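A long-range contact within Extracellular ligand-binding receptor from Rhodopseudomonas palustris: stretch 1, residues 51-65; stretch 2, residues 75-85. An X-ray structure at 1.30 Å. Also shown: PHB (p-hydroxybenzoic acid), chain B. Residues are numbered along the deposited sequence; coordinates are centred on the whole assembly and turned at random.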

# COMPACT_ATOMS: atom_id res chain seq x y z
N ASP A 51 14.37 -7.16 -8.88
CA ASP A 51 13.83 -5.87 -9.29
C ASP A 51 12.67 -6.01 -10.29
O ASP A 51 12.83 -6.35 -11.46
CB ASP A 51 14.99 -5.06 -9.88
CG ASP A 51 14.65 -3.63 -10.16
OD1 ASP A 51 13.53 -3.13 -9.83
OD2 ASP A 51 15.57 -2.98 -10.71
N GLU A 52 11.50 -5.68 -9.78
CA GLU A 52 10.28 -5.66 -10.50
C GLU A 52 10.20 -4.56 -11.58
O GLU A 52 9.52 -4.75 -12.63
CB GLU A 52 9.26 -5.41 -9.38
CG GLU A 52 7.87 -5.19 -9.78
CD GLU A 52 6.90 -5.05 -8.60
OE1 GLU A 52 7.31 -5.15 -7.39
OE2 GLU A 52 5.76 -4.81 -8.92
N VAL A 53 10.82 -3.43 -11.30
CA VAL A 53 10.92 -2.24 -12.21
C VAL A 53 9.58 -1.49 -12.52
O VAL A 53 9.46 -0.30 -12.24
CB VAL A 53 11.68 -2.55 -13.53
CG1 VAL A 53 11.87 -1.24 -14.34
CG2 VAL A 53 13.03 -3.17 -13.24
N SER A 54 8.63 -2.18 -13.13
CA SER A 54 7.46 -1.54 -13.70
C SER A 54 6.36 -2.61 -13.81
O SER A 54 6.63 -3.78 -13.58
CB SER A 54 7.78 -0.95 -15.10
OG SER A 54 7.98 -2.00 -16.04
N PRO A 55 5.15 -2.21 -14.21
CA PRO A 55 4.10 -3.21 -14.51
C PRO A 55 4.53 -4.07 -15.71
O PRO A 55 4.54 -3.59 -16.86
CB PRO A 55 2.86 -2.34 -14.81
CG PRO A 55 3.13 -1.02 -14.09
CD PRO A 55 4.62 -0.82 -14.29
N ASN A 56 4.89 -5.32 -15.47
CA ASN A 56 5.57 -6.12 -16.48
C ASN A 56 5.42 -7.55 -15.97
O ASN A 56 6.31 -8.10 -15.28
CB ASN A 56 7.04 -5.69 -16.61
CG ASN A 56 7.78 -6.48 -17.66
OD1 ASN A 56 7.33 -7.55 -18.10
ND2 ASN A 56 8.96 -5.93 -18.08
N PRO A 57 4.26 -8.15 -16.26
CA PRO A 57 3.93 -9.43 -15.62
C PRO A 57 4.92 -10.56 -15.89
O PRO A 57 5.29 -11.26 -14.99
CB PRO A 57 2.52 -9.72 -16.21
CG PRO A 57 1.91 -8.36 -16.48
CD PRO A 57 3.09 -7.55 -16.95
N ALA A 58 5.29 -10.69 -17.15
CA ALA A 58 6.21 -11.77 -17.49
C ALA A 58 7.54 -11.65 -16.78
O ALA A 58 8.15 -12.65 -16.38
CB ALA A 58 6.42 -11.84 -19.02
N GLN A 59 8.01 -10.40 -16.60
CA GLN A 59 9.26 -10.21 -15.89
C GLN A 59 9.13 -10.65 -14.43
O GLN A 59 10.02 -11.32 -13.90
CB GLN A 59 9.67 -8.75 -15.97
CG GLN A 59 10.91 -8.42 -15.14
CD GLN A 59 11.34 -7.03 -15.53
OE1 GLN A 59 10.78 -6.04 -15.05
NE2 GLN A 59 12.19 -6.94 -16.49
N SER A 60 8.04 -10.28 -13.77
CA SER A 60 7.88 -10.70 -12.37
C SER A 60 7.66 -12.20 -12.22
O SER A 60 8.21 -12.80 -11.29
CB SER A 60 6.75 -9.95 -11.69
OG SER A 60 7.19 -8.65 -11.24
N LYS A 61 6.95 -12.81 -13.17
CA LYS A 61 6.82 -14.26 -13.18
C LYS A 61 8.20 -14.93 -13.26
O LYS A 61 8.52 -15.85 -12.50
CB LYS A 61 5.90 -14.72 -14.32
CG LYS A 61 5.59 -16.20 -14.30
CD LYS A 61 4.69 -16.59 -15.47
CE LYS A 61 4.41 -18.08 -15.47
NZ LYS A 61 3.63 -18.44 -16.69
N ALA A 62 9.05 -14.43 -14.18
CA ALA A 62 10.37 -15.01 -14.36
C ALA A 62 11.22 -14.80 -13.12
O ALA A 62 11.97 -15.70 -12.73
CB ALA A 62 11.03 -14.43 -15.60
N LEU A 63 11.14 -13.63 -12.48
CA LEU A 63 11.93 -13.42 -11.26
C LEU A 63 11.49 -14.40 -10.18
O LEU A 63 12.35 -14.95 -9.47
CB LEU A 63 11.73 -11.99 -10.75
CG LEU A 63 12.33 -10.86 -11.59
CD1 LEU A 63 11.85 -9.53 -11.02
CD2 LEU A 63 13.84 -10.94 -11.69
N ALA A 64 10.19 -14.59 -10.03
CA ALA A 64 9.70 -15.53 -9.01
C ALA A 64 10.20 -16.95 -9.28
O ALA A 64 10.61 -17.66 -8.36
CB ALA A 64 8.19 -15.45 -8.95
N GLN A 65 10.11 -17.36 -10.55
CA GLN A 65 10.56 -18.71 -10.90
C GLN A 65 12.06 -18.87 -10.65
O GLN A 65 12.48 -19.91 -10.16
CB GLN A 65 10.21 -19.04 -12.35
CG GLN A 65 8.71 -19.18 -12.51
CD GLN A 65 8.25 -19.33 -13.93
OE1 GLN A 65 8.90 -18.84 -14.87
NE2 GLN A 65 7.12 -20.04 -14.11
N TYR A 75 9.83 -18.81 0.69
CA TYR A 75 8.78 -17.77 0.74
C TYR A 75 9.13 -16.72 -0.30
O TYR A 75 10.31 -16.45 -0.53
CB TYR A 75 8.74 -17.09 2.13
CG TYR A 75 8.43 -18.08 3.23
CD1 TYR A 75 7.10 -18.44 3.52
CD2 TYR A 75 9.46 -18.75 3.88
CE1 TYR A 75 6.83 -19.45 4.44
CE2 TYR A 75 9.20 -19.74 4.80
CZ TYR A 75 7.90 -20.11 5.07
OH TYR A 75 7.56 -21.13 5.95
N LEU A 76 8.07 -16.15 -0.88
CA LEU A 76 8.22 -14.96 -1.74
C LEU A 76 7.53 -13.78 -1.02
O LEU A 76 6.65 -13.98 -0.15
CB LEU A 76 7.54 -15.18 -3.11
CG LEU A 76 8.31 -16.12 -4.03
CD1 LEU A 76 7.41 -16.65 -5.13
CD2 LEU A 76 9.50 -15.37 -4.63
N ALA A 77 7.90 -12.57 -1.40
CA ALA A 77 7.33 -11.40 -0.75
C ALA A 77 7.50 -10.19 -1.64
O ALA A 77 8.36 -10.18 -2.54
CB ALA A 77 8.03 -11.10 0.59
N GLY A 78 6.69 -9.17 -1.39
CA GLY A 78 6.88 -7.87 -2.04
C GLY A 78 5.73 -7.55 -2.95
O GLY A 78 4.55 -7.64 -2.54
N LEU A 79 6.07 -7.23 -4.20
CA LEU A 79 5.13 -7.00 -5.32
C LEU A 79 4.45 -5.65 -5.19
O LEU A 79 3.37 -5.51 -4.58
CB LEU A 79 4.13 -8.17 -5.55
CG LEU A 79 4.72 -9.51 -6.02
CD1 LEU A 79 5.39 -9.34 -7.39
CD2 LEU A 79 5.64 -10.18 -5.00
N TYR A 80 5.09 -4.65 -5.77
CA TYR A 80 4.54 -3.31 -5.73
C TYR A 80 3.23 -3.20 -6.57
O TYR A 80 2.22 -2.67 -6.09
CB TYR A 80 5.57 -2.30 -6.24
CG TYR A 80 5.20 -0.86 -5.96
CD1 TYR A 80 5.06 -0.42 -4.64
CD2 TYR A 80 4.96 0.05 -7.01
CE1 TYR A 80 4.69 0.90 -4.36
CE2 TYR A 80 4.63 1.38 -6.75
CZ TYR A 80 4.48 1.79 -5.43
OH TYR A 80 4.10 3.08 -5.09
N PHE A 81 3.28 -3.69 -7.82
CA PHE A 81 2.16 -3.51 -8.74
C PHE A 81 1.23 -4.71 -8.79
O PHE A 81 1.68 -5.86 -8.92
CB PHE A 81 2.69 -3.21 -10.15
CG PHE A 81 3.39 -1.86 -10.28
CD1 PHE A 81 2.62 -0.70 -10.23
CD2 PHE A 81 4.76 -1.77 -10.49
CE1 PHE A 81 3.21 0.54 -10.36
CE2 PHE A 81 5.35 -0.51 -10.63
CZ PHE A 81 4.58 0.65 -10.58
N THR A 82 -0.05 -4.40 -8.83
CA THR A 82 -1.07 -5.45 -8.99
C THR A 82 -0.79 -6.45 -10.13
O THR A 82 -0.85 -7.64 -9.89
CB THR A 82 -2.46 -4.82 -9.10
OG1 THR A 82 -2.91 -4.40 -7.82
CG2 THR A 82 -3.50 -5.79 -9.66
N PRO A 83 -0.55 -5.98 -11.37
CA PRO A 83 -0.35 -6.95 -12.47
C PRO A 83 0.81 -7.88 -12.24
O PRO A 83 0.83 -9.00 -12.73
CB PRO A 83 -0.18 -6.06 -13.73
CG PRO A 83 0.11 -4.67 -13.18
CD PRO A 83 -0.69 -4.61 -11.90
N ASN A 84 1.82 -7.42 -11.52
CA ASN A 84 2.96 -8.28 -11.20
C ASN A 84 2.61 -9.32 -10.17
O ASN A 84 2.94 -10.51 -10.34
CB ASN A 84 4.15 -7.41 -10.78
CG ASN A 84 4.64 -6.52 -11.92
OD1 ASN A 84 4.45 -6.84 -13.13
ND2 ASN A 84 5.33 -5.43 -11.56
N ALA A 85 1.87 -8.93 -9.13
CA ALA A 85 1.38 -9.91 -8.16
C ALA A 85 0.44 -10.93 -8.84
O ALA A 85 0.51 -12.14 -8.54
CB ALA A 85 0.63 -9.23 -7.05
C1' PHB B . -0.97 -1.56 -7.13
O1' PHB B . -1.73 -2.37 -6.59
O2' PHB B . -0.55 -1.69 -8.33
C1 PHB B . -0.57 -0.35 -6.34
C2 PHB B . -1.40 0.12 -5.30
C3 PHB B . -1.06 1.26 -4.61
C4 PHB B . 0.08 1.97 -4.95
C5 PHB B . 0.90 1.53 -5.96
C6 PHB B . 0.58 0.38 -6.68
O4 PHB B . 0.42 3.12 -4.33

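What anchors the two stretches to each other? The buried carboxylate of Glu-52 does, by accepting three hydrogen bonds. Its CA-to-CB bond points toward stretch 2, and chi1 and chi2, both t, extend the chain across the gap. Glu-52 OE1 accepts a hydrogen bond from Tyr-80 N at 2.8 Å; Glu-52 OE2 accepts from Phe-81 N at 2.9 Å and from Asn-84 ND2 at 2.7 Å. Glutamate suits the place because its two oxygens can serve consecutive backbone amides at a turn, just before the helix that begins at Thr-82.

How does stretch 2 reply? Through Asn-84, whose side-chain amide both gives and accepts. Besides its bond to Glu-52, Asn-84 ND2 donates to Ser-54 O at 2.9 Å, while Asn-84 OD1 accepts from Asn-56 N at 2.8 Å. One planar group thus binds the loop backbone at two points. Asn-56 in turn caps the helix that follows it, its OD1 accepting from Gln-59 N at 3.3 Å.

What packs around this polar centre? Pro-55 lies over one face of the Phe-81 ring, with CG 3.8 Å from the ring centroid and almost on its normal, a CH-pi contact. The prolines extend the apolar surface: Pro-55 CB is 4.0 Å from Pro-83 CG, and Pro-57 CG is 4.1 Å from Pro-83 CB. Farther along the helix, the CA-to-CB bonds of the small, buried residues Ser-60 and Ala-64 point toward stretch 2. Ser-60 OG sits 3.3 Å from Asn-84 CB, and Ala-64 CB meets Leu-76 CD1 at 4.1 Å.

How does the contact relate to the bound p-hydroxybenzoic acid? The turn held by Glu-52 leads directly into the ligand site. Thr-82, the next residue after Phe-81, donates from N to PHB O2' at 2.8 Å and from OG1 to PHB O1' at 2.7 Å, and PHB C6 lies over one face of the Tyr-80 ring.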